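Local coordinates for tudor and KH domain-containing protein homolog (Bombyx mori, PDB 5VQH) that takes part in primary piRNA biogenesis, its Tudor domain binding the symmetrically methylated Piwi proteins Siwi and Ago3, to silence transposons during spermatogenesis, at residues Met142-Ala147 and Glu208-Lys213. Sequence-based numbering, arbitrary orientation.
Sequences MECFLA and EIPGIK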
# COMPACT_ATOMS: atom_id res chain seq x y z
N MET A 142 2.95 4.41 1.80
CA MET A 142 3.59 5.31 0.84
C MET A 142 3.96 4.53 -0.43
O MET A 142 4.73 3.57 -0.37
CB MET A 142 4.86 5.93 1.46
CG MET A 142 4.74 6.42 2.91
SD MET A 142 3.21 7.33 3.18
CE MET A 142 3.38 8.59 1.92
N GLU A 143 3.43 4.92 -1.58
CA GLU A 143 3.82 4.27 -2.83
C GLU A 143 5.33 4.44 -3.15
O GLU A 143 5.86 5.51 -3.02
CB GLU A 143 3.00 4.81 -3.98
CG GLU A 143 2.84 3.83 -5.13
CD GLU A 143 2.27 4.50 -6.35
OE1 GLU A 143 1.29 5.24 -6.18
OE2 GLU A 143 2.79 4.31 -7.46
N CYS A 144 6.00 3.39 -3.59
CA CYS A 144 7.36 3.52 -4.07
C CYS A 144 7.62 2.69 -5.32
O CYS A 144 6.79 1.93 -5.79
CB CYS A 144 8.34 3.05 -3.00
SG CYS A 144 8.18 3.76 -1.35
N PHE A 145 8.81 2.86 -5.87
CA PHE A 145 9.32 1.95 -6.87
C PHE A 145 10.79 1.77 -6.60
O PHE A 145 11.37 2.54 -5.86
CB PHE A 145 9.05 2.47 -8.28
CG PHE A 145 9.86 3.66 -8.66
CD1 PHE A 145 11.06 3.50 -9.33
CD2 PHE A 145 9.44 4.92 -8.36
CE1 PHE A 145 11.83 4.60 -9.69
CE2 PHE A 145 10.20 6.03 -8.70
CZ PHE A 145 11.39 5.87 -9.37
N LEU A 146 11.37 0.73 -7.18
CA LEU A 146 12.72 0.32 -6.82
C LEU A 146 13.64 1.01 -7.78
O LEU A 146 13.40 0.97 -8.96
CB LEU A 146 12.88 -1.19 -6.94
CG LEU A 146 13.98 -1.73 -6.04
CD1 LEU A 146 13.55 -1.80 -4.59
CD2 LEU A 146 14.42 -3.10 -6.50
N ALA A 147 14.67 1.66 -7.29
CA ALA A 147 15.53 2.41 -8.16
C ALA A 147 16.57 1.52 -8.77
O ALA A 147 16.96 0.51 -8.21
CB ALA A 147 16.18 3.56 -7.42
N GLU A 208 5.58 13.51 -5.93
CA GLU A 208 6.76 12.77 -6.29
C GLU A 208 6.74 11.43 -5.61
O GLU A 208 6.73 11.35 -4.37
CB GLU A 208 8.01 13.52 -5.82
CG GLU A 208 8.50 14.51 -6.82
CD GLU A 208 9.72 15.26 -6.37
OE1 GLU A 208 10.38 14.79 -5.41
OE2 GLU A 208 10.04 16.30 -7.02
N ILE A 209 6.75 10.37 -6.41
CA ILE A 209 6.89 9.02 -5.91
C ILE A 209 8.38 8.75 -5.77
O ILE A 209 9.10 8.98 -6.68
CB ILE A 209 6.35 8.00 -6.90
CG1 ILE A 209 4.93 8.33 -7.35
CG2 ILE A 209 6.41 6.59 -6.33
CD1 ILE A 209 3.94 8.42 -6.24
N PRO A 210 8.84 8.20 -4.64
CA PRO A 210 10.25 7.85 -4.51
C PRO A 210 10.69 6.50 -5.10
O PRO A 210 10.08 5.45 -4.89
CB PRO A 210 10.49 7.85 -3.00
CG PRO A 210 9.16 7.54 -2.42
CD PRO A 210 8.11 8.04 -3.37
N GLY A 211 11.80 6.59 -5.82
CA GLY A 211 12.57 5.45 -6.26
C GLY A 211 13.65 5.13 -5.26
O GLY A 211 14.58 5.89 -5.10
N ILE A 212 13.49 4.00 -4.58
CA ILE A 212 14.31 3.69 -3.43
C ILE A 212 15.05 2.42 -3.65
O ILE A 212 14.69 1.63 -4.53
CB ILE A 212 13.47 3.46 -2.18
CG1 ILE A 212 12.67 2.21 -2.32
CG2 ILE A 212 12.56 4.62 -1.96
CD1 ILE A 212 11.70 2.05 -1.18
N LYS A 213 16.08 2.22 -2.84
CA LYS A 213 16.78 0.96 -2.77
C LYS A 213 16.56 0.41 -1.38
O LYS A 213 16.54 1.15 -0.40
CB LYS A 213 18.27 1.14 -3.06
CG LYS A 213 18.51 1.54 -4.50
CD LYS A 213 19.98 1.54 -4.88
CE LYS A 213 20.13 2.06 -6.31
NZ LYS A 213 21.53 2.16 -6.82
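With CG of Phe-145 set between its own backbone N and carbonyl carbon (chi1 70°), the ring folds over the neighbouring strand and lays one face on Gly-211. The alpha carbon of Gly-211 lies 3.4 Å from the centroid of the Phe-145 ring and close to its normal, a CH-pi contact. Glycine suits the place because a beta carbon there would collide with the ring. The carbonyl oxygen of Ile-209 lies at the ring edge, near its plane. Separately, CD2 of Phe-145 makes an apolar contact with CG2 of Ile-209 at 4.0 Å. On Ile-209 that methyl branch stands anti to the backbone N, which also brings it against the carbonyl oxygen of Glu-143.

Beneath the ring the strands pair in parallel. Phe-145 N donates to Pro-210 O (3.0 Å), and Phe-145 O accepts from Ile-212 N (2.9 Å), so this one residue is gripped through both its polar backbone atoms. Ala-147 N then reaches Ile-212 O at 2.8 Å from above the carbonyl plane. Pro-210 has no N-H for Glu-143 O; its CD packs there instead, at 3.4 Å, so the ladder probably starts at Phe-145. CG of Pro-210 lies 4.0 Å from SG of Cys-144. The small thiol, also 3.9 Å from CD1 of Ile-212, fits this apolar patch, to which Phe-36 of strand 35-40 adds.

A serine in place of Phe-145 would probably leave the alpha carbon of Gly-211 without its aromatic cover and open a gap beside Ile-209. Backbone bonds join strand 142-146 to strands 35-40 and 207-217 in a mixed sheet distinct from the five-stranded Tudor sheet, consistent with the staphylococcal-nuclease-like (OB-type) half of an extended Tudor domain; neither segment contributes to the dimethylarginine pocket. The chemistry is that of a buried sheet: three backbone bonds here, and Cys-144 pairing with Phe-36 beyond, while apolar side chains and a glycine-aromatic contact fill the faces.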